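Local coordinates for translation initiation factor eIF2b-like protein,Translation initiation factor eIF2b-like protein (Chaetomium thermophilum, PDB 4ZEM) that serves as the beta subunit of the decameric eIF2B complex, which probably acts as a guanine nucleotide exchange factor in translation initiation, at residues 10-15 against 30-34; 60-64 against 152-156; 186-192 against 211-217. All blocks are in the same frame, centred on the assembly; numbering follows the deposited sequence.

Contact 1 (10-15 against 30-34); sequences PSLATW and SLIFL
Residues 10-15 enter helix 12-18, while 30-34 form one turn of helix 24-37. CA atoms approach to 7.2 Å between Trp-15 and Ser-30 and to 7.3 Å between Pro-10 and Leu-34, so side chains fill the gap and no hydrogen bond crosses it. Trp-15 (chi1 t, chi2 87°) extends its indole across helix 24-37, the CD1/NE1 edge facing Ser-30 and Leu-31, with Trp-15 CD1 3.4 Å from Ser-30 CB. Leu-31 (t, p) sets CD1 over one face of the ring, and its CD2 comes within 3.5 Å of Trp-15 CZ2. The indole NE1 is satisfied by Ser-27 O, one turn before Leu-31. Leu-34 (m, t) points into the space between the helices, its CD1 3.8 Å from Trp-15 CB and 4.2 Å from Leu-12 CA, its CD2 4.1 Å from Pro-10 N. Ser-11 is the N-cap: in the t rotamer its OG accepts a weak bond from Ala-13 N (3.2 Å), and Thr-14 OG1, with chi1 p, donates to Ser-11 O (2.6 Å). Trp-15 and Leu-31 also touch Leu-52 of helix 43-59. Such apolar interlocking of successive helices is typical of a helical bundle, here the N-terminal helical domain of an eIF2B regulatory subunit.

Contact 2 (60-64 against 152-156); sequences SKWHD and QPFSV
His-63, Val-156 and Trp-62 account for most of the buried surface where the loop 60-64, extended except at His-63, meets the start of helix 154-182. The closest CA pair is His-63 and Val-156, at 5.9 Å. Trp-62 has beta-region phi/psi and chi1 p, which turns its indole toward the helix; Val-156 (chi1 t) sets CG1 over the ring face, 3.8 Å from the centroid of the six-membered ring of Trp-62 and 24° off its normal, a CH-pi contact, with CG1 3.5 Å from Trp-62 CZ3. Trp-62 NE1 donates to Val-57 O in the preceding helix, 43-59. This loop, which joins helices 43-59 and 65-82 of the helical domain, packs against the N-terminus of the long helix 154-182, whose Leu-159 and Arg-160 also touch Trp-62. His-63 (chi1 -87°) leans the other way, along the lead-in to that helix: its CE1 lies 3.4 Å from CD of Pro-153, the N-cap residue, and its NE2 3.1 Å from Gln-152 NE2.

Contact 3 (186-192 against 211-217); sequences EIQIHPG and AASKRRF
The short helix 185-188 and the chain leaving it run beside the C-terminal end of helix 202-214 and its exit, with CA atoms 5.8 Å apart at Glu-186 and Ala-211, narrowing to 4.5 Å at Gly-192 and Phe-217. Arg-215 (chi1 and chi2 m) carries much of the polar work: NE donates to Ile-189 O (2.7 Å), NH2 weakly to Glu-186 O (2.9 Å), and NH1 to Lys-214 O in its own segment (3.3 Å). Glu-186 OE2 receives Lys-214 NZ at 2.8 Å in a salt bridge. Farther along, Gly-192 N donates almost linearly to Arg-216 O (2.8 Å), which also takes a CA-H...O contact from Pro-191 CA at 3.5 Å. Beneath this polar layer Ile-189 (chi1 m) sets CG2 over the Phe-217 ring (chi1 p), 3.9 Å from its centroid, and CD1 4.0 Å from Ala-211 CB. Ile-189 and Phe-217 also touch Val-195, so the contact lies at the entry to the parallel neighbours 194-198 and 218-222 of the Rossmann-like sheet, with helix 202-214 connecting them.

In the fold
Contacts 1 and 2 belong to the helical domain, where helix 43-59 relates them: its side chains back contact 1, and the loop following it enters contact 2. Contact 3 lies in the alpha/beta domain, its centre about 52 Å from that of contact 2, across the chain's centre. Contact 2 is largely buried, despite an exposed Gln-152 and although its centre lies farthest from the chain's; contacts 1 and 3 are partly buried, 3 with the most exposed residues. In both helical contacts a tryptophan meets aliphatic side chains, with no clear hydrogen bond between segments; contact 3, at helix ends and the loops that lead into parallel strands, adds a salt bridge and hydrogen bonds to backbone oxygens.

Contact 1 (10-15 against 30-34)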
loop_
_atom_site.group_PDB
_atom_site.type_symbol
_atom_site.label_atom_id
_atom_site.label_comp_id
_atom_site.label_asym_id
_atom_site.label_seq_id
_atom_site.Cartn_x
_atom_site.Cartn_y
_atom_site.Cartn_z
ATOM N N PRO A 10 -1.928 -20.882 9.708
ATOM C CA PRO A 10 -2.683 -21.685 8.738
ATOM C C PRO A 10 -3.523 -20.825 7.795
ATOM O O PRO A 10 -3.568 -21.107 6.601
ATOM C CB PRO A 10 -3.571 -22.554 9.636
ATOM C CG PRO A 10 -2.818 -22.608 10.939
ATOM C CD PRO A 10 -2.315 -21.216 11.089
ATOM N N SER A 11 -4.220 -19.832 8.342
ATOM C CA SER A 11 -4.953 -18.858 7.538
ATOM C C SER A 11 -4.810 -17.441 8.088
ATOM O O SER A 11 -4.577 -17.252 9.285
ATOM C CB SER A 11 -6.429 -19.232 7.459
ATOM O OG SER A 11 -7.194 -18.131 7.003
ATOM N N LEU A 12 -4.935 -16.451 7.209
ATOM C CA LEU A 12 -4.842 -15.054 7.619
ATOM C C LEU A 12 -5.995 -14.708 8.562
ATOM O O LEU A 12 -5.811 -14.014 9.564
ATOM C CB LEU A 12 -4.856 -14.124 6.406
ATOM C CG LEU A 12 -4.815 -12.624 6.705
ATOM C CD1 LEU A 12 -3.564 -12.289 7.507
ATOM C CD2 LEU A 12 -4.857 -11.816 5.409
ATOM N N ALA A 13 -7.184 -15.207 8.234
ATOM C CA ALA A 13 -8.364 -15.002 9.063
ATOM C C ALA A 13 -8.176 -15.633 10.438
ATOM O O ALA A 13 -8.499 -15.027 11.459
ATOM C CB ALA A 13 -9.594 -15.575 8.381
ATOM N N THR A 14 -7.643 -16.852 10.459
ATOM C CA THR A 14 -7.375 -17.545 11.713
ATOM C C THR A 14 -6.251 -16.835 12.468
ATOM O O THR A 14 -6.290 -16.720 13.694
ATOM C CB THR A 14 -7.003 -19.027 11.484
ATOM O OG1 THR A 14 -5.856 -19.113 10.632
ATOM C CG2 THR A 14 -8.162 -19.773 10.841
ATOM N N TRP A 15 -5.255 -16.358 11.726
ATOM C CA TRP A 15 -4.144 -15.615 12.312
ATOM C C TRP A 15 -4.642 -14.342 12.991
ATOM O O TRP A 15 -4.163 -13.967 14.060
ATOM C CB TRP A 15 -3.103 -15.265 11.244
ATOM C CG TRP A 15 -1.948 -14.452 11.761
ATOM C CD1 TRP A 15 -0.802 -14.929 12.324
ATOM C CD2 TRP A 15 -1.824 -13.020 11.754
ATOM N NE1 TRP A 15 0.026 -13.889 12.674
ATOM C CE2 TRP A 15 -0.576 -12.707 12.335
ATOM C CE3 TRP A 15 -2.644 -11.976 11.312
ATOM C CZ2 TRP A 15 -0.130 -11.394 12.486
ATOM C CZ3 TRP A 15 -2.199 -10.671 11.465
ATOM C CH2 TRP A 15 -0.952 -10.392 12.047
ATOM N N SER A 30 3.975 -16.752 13.331
ATOM C CA SER A 30 2.895 -17.239 12.475
ATOM C C SER A 30 2.793 -16.403 11.202
ATOM O O SER A 30 2.617 -16.941 10.110
ATOM C CB SER A 30 1.556 -17.233 13.216
ATOM O OG SER A 30 1.704 -17.673 14.553
ATOM N N LEU A 31 2.890 -15.085 11.348
ATOM C CA LEU A 31 2.829 -14.197 10.192
ATOM C C LEU A 31 4.030 -14.421 9.277
ATOM O O LEU A 31 3.888 -14.428 8.056
ATOM C CB LEU A 31 2.765 -12.730 10.626
ATOM C CG LEU A 31 2.505 -11.708 9.513
ATOM C CD1 LEU A 31 1.433 -12.201 8.546
ATOM C CD2 LEU A 31 2.145 -10.341 10.078
ATOM N N ILE A 32 5.205 -14.618 9.875
ATOM C CA ILE A 32 6.419 -14.892 9.111
ATOM C C ILE A 32 6.201 -16.143 8.273
ATOM O O ILE A 32 6.573 -16.198 7.103
ATOM C CB ILE A 32 7.651 -15.093 10.028
ATOM C CG1 ILE A 32 8.013 -13.796 10.748
ATOM C CG2 ILE A 32 8.851 -15.574 9.225
ATOM C CD1 ILE A 32 8.646 -12.772 9.852
ATOM N N PHE A 33 5.560 -17.133 8.884
ATOM C CA PHE A 33 5.249 -18.386 8.213
ATOM C C PHE A 33 4.317 -18.157 7.024
ATOM O O PHE A 33 4.518 -18.726 5.951
ATOM C CB PHE A 33 4.628 -19.372 9.205
ATOM C CG PHE A 33 4.276 -20.699 8.603
ATOM C CD1 PHE A 33 5.260 -21.635 8.337
ATOM C CD2 PHE A 33 2.959 -21.016 8.311
ATOM C CE1 PHE A 33 4.939 -22.860 7.786
ATOM C CE2 PHE A 33 2.630 -22.239 7.759
ATOM C CZ PHE A 33 3.622 -23.162 7.497
ATOM N N LEU A 34 3.298 -17.325 7.222
ATOM C CA LEU A 34 2.333 -17.025 6.164
ATOM C C LEU A 34 2.984 -16.298 4.990
ATOM O O LEU A 34 2.674 -16.578 3.831
ATOM C CB LEU A 34 1.164 -16.203 6.714
ATOM C CG LEU A 34 0.287 -16.913 7.747
ATOM C CD1 LEU A 34 -0.791 -15.989 8.285
ATOM C CD2 LEU A 34 -0.337 -18.155 7.134
#

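Contact 2 (60-64 against 152-156)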
loop_
_atom_site.group_PDB
_atom_site.type_symbol
_atom_site.label_atom_id
_atom_site.label_comp_id
_atom_site.label_asym_id
_atom_site.label_seq_id
_atom_site.Cartn_x
_atom_site.Cartn_y
_atom_site.Cartn_z
ATOM N N SER A 60 4.817 -5.719 23.609
ATOM C CA SER A 60 6.268 -5.704 23.826
ATOM C C SER A 60 6.637 -4.864 25.058
ATOM O O SER A 60 5.838 -4.052 25.525
ATOM C CB SER A 60 7.006 -5.199 22.585
ATOM O OG SER A 60 6.917 -3.791 22.468
ATOM N N LYS A 61 7.855 -5.054 25.566
ATOM C CA LYS A 61 8.396 -4.242 26.662
ATOM C C LYS A 61 9.215 -3.025 26.216
ATOM O O LYS A 61 10.150 -3.160 25.429
ATOM C CB LYS A 61 9.282 -5.117 27.556
ATOM C CG LYS A 61 8.605 -6.331 28.159
ATOM C CD LYS A 61 9.630 -7.221 28.844
ATOM C CE LYS A 61 9.116 -8.640 28.992
ATOM N NZ LYS A 61 8.122 -8.741 30.094
ATOM N N TRP A 62 8.775 -1.852 26.649
ATOM C CA TRP A 62 9.438 -0.595 26.356
ATOM C C TRP A 62 8.965 0.425 27.377
ATOM O O TRP A 62 7.831 0.354 27.839
ATOM C CB TRP A 62 9.110 -0.124 24.937
ATOM C CG TRP A 62 7.648 -0.020 24.666
ATOM C CD1 TRP A 62 6.826 -1.013 24.242
ATOM C CD2 TRP A 62 6.829 1.144 24.808
ATOM N NE1 TRP A 62 5.547 -0.546 24.111
ATOM C CE2 TRP A 62 5.523 0.778 24.453
ATOM C CE3 TRP A 62 7.076 2.459 25.202
ATOM C CZ2 TRP A 62 4.467 1.677 24.477
ATOM C CZ3 TRP A 62 6.027 3.348 25.227
ATOM C CH2 TRP A 62 4.739 2.955 24.865
ATOM N N HIS A 63 9.819 1.378 27.729
ATOM C CA HIS A 63 9.421 2.417 28.669
ATOM C C HIS A 63 9.544 3.807 28.061
ATOM O O HIS A 63 8.943 4.759 28.546
ATOM C CB HIS A 63 10.224 2.326 29.966
ATOM C CG HIS A 63 9.640 1.390 30.976
ATOM N ND1 HIS A 63 9.471 1.733 32.298
ATOM C CD2 HIS A 63 9.187 0.120 30.859
ATOM C CE1 HIS A 63 8.943 0.715 32.953
ATOM N NE2 HIS A 63 8.760 -0.275 32.101
ATOM N N ASP A 64 10.322 3.913 26.991
ATOM C CA ASP A 64 10.537 5.188 26.321
ATOM C C ASP A 64 10.349 5.044 24.818
ATOM O O ASP A 64 10.488 3.957 24.270
ATOM C CB ASP A 64 11.920 5.749 26.646
ATOM C CG ASP A 64 13.024 4.795 26.289
ATOM O OD1 ASP A 64 14.196 5.214 26.274
ATOM O OD2 ASP A 64 12.720 3.621 26.019
ATOM N N GLN A 152 4.794 -0.091 34.955
ATOM C CA GLN A 152 4.649 0.756 33.776
ATOM C C GLN A 152 4.227 2.169 34.158
ATOM O O GLN A 152 3.105 2.378 34.624
ATOM C CB GLN A 152 3.629 0.161 32.809
ATOM C CG GLN A 152 4.062 -1.145 32.205
ATOM C CD GLN A 152 5.343 -1.010 31.421
ATOM O OE1 GLN A 152 5.551 -0.028 30.714
ATOM N NE2 GLN A 152 6.235 -1.966 31.591
ATOM N N PRO A 153 5.127 3.149 33.970
ATOM C CA PRO A 153 4.798 4.543 34.288
ATOM C C PRO A 153 3.643 5.061 33.433
ATOM O O PRO A 153 3.456 4.587 32.312
ATOM C CB PRO A 153 6.100 5.297 33.980
ATOM C CG PRO A 153 6.899 4.380 33.129
ATOM C CD PRO A 153 6.520 2.994 33.522
ATOM N N PHE A 154 2.884 6.012 33.969
ATOM C CA PHE A 154 1.704 6.548 33.301
ATOM C C PHE A 154 2.020 7.051 31.898
ATOM O O PHE A 154 1.300 6.743 30.948
ATOM C CB PHE A 154 1.093 7.682 34.133
ATOM C CG PHE A 154 -0.232 8.174 33.615
ATOM C CD1 PHE A 154 -1.412 7.792 34.232
ATOM C CD2 PHE A 154 -0.299 9.020 32.517
ATOM C CE1 PHE A 154 -2.632 8.237 33.759
ATOM C CE2 PHE A 154 -1.516 9.466 32.036
ATOM C CZ PHE A 154 -2.684 9.076 32.660
ATOM N N SER A 155 3.090 7.834 31.783
ATOM C CA SER A 155 3.515 8.412 30.506
ATOM C C SER A 155 3.616 7.375 29.386
ATOM O O SER A 155 3.276 7.648 28.237
ATOM C CB SER A 155 4.856 9.127 30.686
ATOM O OG SER A 155 5.833 8.261 31.242
ATOM N N VAL A 156 4.084 6.184 29.731
ATOM C CA VAL A 156 4.198 5.087 28.782
ATOM C C VAL A 156 2.837 4.600 28.340
ATOM O O VAL A 156 2.608 4.326 27.164
ATOM C CB VAL A 156 4.962 3.939 29.407
ATOM C CG1 VAL A 156 4.945 2.695 28.513
ATOM C CG2 VAL A 156 6.345 4.409 29.664
#

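Contact 3 (186-192 against 211-217)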
loop_
_atom_site.group_PDB
_atom_site.type_symbol
_atom_site.label_atom_id
_atom_site.label_comp_id
_atom_site.label_asym_id
_atom_site.label_seq_id
_atom_site.Cartn_x
_atom_site.Cartn_y
_atom_site.Cartn_z
ATOM N N GLU A 186 -15.513 8.484 -11.950
ATOM C CA GLU A 186 -16.330 9.280 -12.870
ATOM C C GLU A 186 -15.550 10.459 -13.455
ATOM O O GLU A 186 -15.840 10.920 -14.557
ATOM C CB GLU A 186 -17.607 9.781 -12.185
ATOM C CG GLU A 186 -17.408 10.321 -10.786
ATOM C CD GLU A 186 -18.723 10.620 -10.090
ATOM O OE1 GLU A 186 -19.543 11.382 -10.650
ATOM O OE2 GLU A 186 -18.937 10.087 -8.983
ATOM N N ILE A 187 -14.579 10.955 -12.699
ATOM C CA ILE A 187 -13.674 11.996 -13.171
ATOM C C ILE A 187 -12.692 11.471 -14.226
ATOM O O ILE A 187 -12.389 12.159 -15.198
ATOM C CB ILE A 187 -12.897 12.626 -11.993
ATOM C CG1 ILE A 187 -13.863 13.401 -11.098
ATOM C CG2 ILE A 187 -11.804 13.558 -12.489
ATOM C CD1 ILE A 187 -13.221 13.983 -9.870
ATOM N N GLN A 188 -12.179 10.262 -14.014
ATOM C CA GLN A 188 -11.215 9.665 -14.938
ATOM C C GLN A 188 -11.820 9.056 -16.199
ATOM O O GLN A 188 -11.228 9.174 -17.274
ATOM C CB GLN A 188 -10.383 8.606 -14.213
ATOM C CG GLN A 188 -9.222 9.199 -13.442
ATOM C CD GLN A 188 -8.288 9.974 -14.347
ATOM O OE1 GLN A 188 -7.822 9.451 -15.358
ATOM N NE2 GLN A 188 -8.022 11.230 -13.998
ATOM N N ILE A 189 -12.973 8.403 -16.073
ATOM C CA ILE A 189 -13.632 7.777 -17.222
ATOM C C ILE A 189 -14.860 8.532 -17.717
ATOM O O ILE A 189 -15.749 8.881 -16.939
ATOM C CB ILE A 189 -14.048 6.330 -16.925
ATOM C CG1 ILE A 189 -12.806 5.461 -16.791
ATOM C CG2 ILE A 189 -14.882 5.754 -18.057
ATOM C CD1 ILE A 189 -12.598 4.995 -15.433
ATOM N N HIS A 190 -14.908 8.749 -19.027
ATOM C CA HIS A 190 -15.997 9.484 -19.655
ATOM C C HIS A 190 -16.859 8.556 -20.505
ATOM O O HIS A 190 -16.419 7.465 -20.875
ATOM C CB HIS A 190 -15.423 10.639 -20.484
ATOM C CG HIS A 190 -14.416 11.454 -19.736
ATOM N ND1 HIS A 190 -13.075 11.463 -20.059
ATOM C CD2 HIS A 190 -14.546 12.255 -18.651
ATOM C CE1 HIS A 190 -12.428 12.250 -19.218
ATOM N NE2 HIS A 190 -13.298 12.742 -18.353
ATOM N N PRO A 191 -18.102 8.972 -20.801
ATOM C CA PRO A 191 -18.987 8.139 -21.625
ATOM C C PRO A 191 -18.356 7.756 -22.960
ATOM O O PRO A 191 -17.763 8.606 -23.628
ATOM C CB PRO A 191 -20.208 9.042 -21.833
ATOM C CG PRO A 191 -20.242 9.871 -20.579
ATOM C CD PRO A 191 -18.794 10.178 -20.304
ATOM N N GLY A 192 -18.474 6.480 -23.324
ATOM C CA GLY A 192 -17.942 5.978 -24.577
ATOM C C GLY A 192 -16.446 5.699 -24.573
ATOM O O GLY A 192 -15.875 5.329 -25.600
ATOM N N ALA A 211 -17.002 2.682 -11.706
ATOM C CA ALA A 211 -17.172 3.548 -12.862
ATOM C C ALA A 211 -18.385 3.113 -13.679
ATOM O O ALA A 211 -19.149 3.945 -14.170
ATOM C CB ALA A 211 -15.911 3.531 -13.720
ATOM N N ALA A 212 -18.572 1.801 -13.782
ATOM C CA ALA A 212 -19.682 1.222 -14.531
ATOM C C ALA A 212 -21.028 1.669 -13.968
ATOM O O ALA A 212 -22.012 1.768 -14.705
ATOM C CB ALA A 212 -19.585 -0.293 -14.527
ATOM N N SER A 213 -21.077 1.898 -12.658
ATOM C CA SER A 213 -22.304 2.349 -12.004
ATOM C C SER A 213 -22.673 3.759 -12.452
ATOM O O SER A 213 -23.815 4.166 -12.312
ATOM C CB SER A 213 -22.176 2.312 -10.477
ATOM O OG SER A 213 -21.345 3.357 -9.998
ATOM N N LYS A 214 -21.690 4.537 -12.906
ATOM C CA LYS A 214 -21.963 5.918 -13.301
ATOM C C LYS A 214 -21.621 6.277 -14.736
ATOM O O LYS A 214 -21.826 7.412 -15.154
ATOM C CB LYS A 214 -21.213 6.859 -12.371
ATOM C CG LYS A 214 -21.547 6.625 -10.921
ATOM C CD LYS A 214 -21.064 7.757 -10.064
ATOM C CE LYS A 214 -21.596 7.618 -8.656
ATOM N NZ LYS A 214 -20.718 8.320 -7.692
ATOM N N ARG A 215 -21.082 5.326 -15.486
ATOM C CA ARG A 215 -20.642 5.602 -16.848
ATOM C C ARG A 215 -20.921 4.429 -17.769
ATOM O O ARG A 215 -20.905 3.271 -17.344
ATOM C CB ARG A 215 -19.139 5.922 -16.880
ATOM C CG ARG A 215 -18.746 7.204 -16.187
ATOM C CD ARG A 215 -18.861 8.353 -17.144
ATOM N NE ARG A 215 -18.333 9.587 -16.584
ATOM C CZ ARG A 215 -19.067 10.470 -15.922
ATOM N NH1 ARG A 215 -20.362 10.253 -15.748
ATOM N NH2 ARG A 215 -18.508 11.575 -15.448
ATOM N N ARG A 216 -21.140 4.731 -19.043
ATOM C CA ARG A 216 -21.287 3.695 -20.050
ATOM C C ARG A 216 -20.016 3.699 -20.897
ATOM O O ARG A 216 -19.721 4.691 -21.563
ATOM C CB ARG A 216 -22.529 3.946 -20.908
ATOM C CG ARG A 216 -22.872 2.840 -21.890
ATOM C CD ARG A 216 -23.306 3.404 -23.240
ATOM N NE ARG A 216 -22.254 4.212 -23.859
ATOM C CZ ARG A 216 -22.417 5.444 -24.327
ATOM N NH1 ARG A 216 -23.597 6.044 -24.239
ATOM N NH2 ARG A 216 -21.393 6.079 -24.878
ATOM N N PHE A 217 -19.264 2.602 -20.879
ATOM C CA PHE A 217 -17.985 2.559 -21.585
ATOM C C PHE A 217 -17.539 1.128 -21.873
ATOM O O PHE A 217 -18.271 0.169 -21.618
ATOM C CB PHE A 217 -16.895 3.302 -20.790
ATOM C CG PHE A 217 -16.563 2.680 -19.457
ATOM C CD1 PHE A 217 -17.441 2.787 -18.382
ATOM C CD2 PHE A 217 -15.339 2.048 -19.253
ATOM C CE1 PHE A 217 -17.130 2.224 -17.146
ATOM C CE2 PHE A 217 -15.022 1.494 -18.014
ATOM C CZ PHE A 217 -15.926 1.579 -16.961
#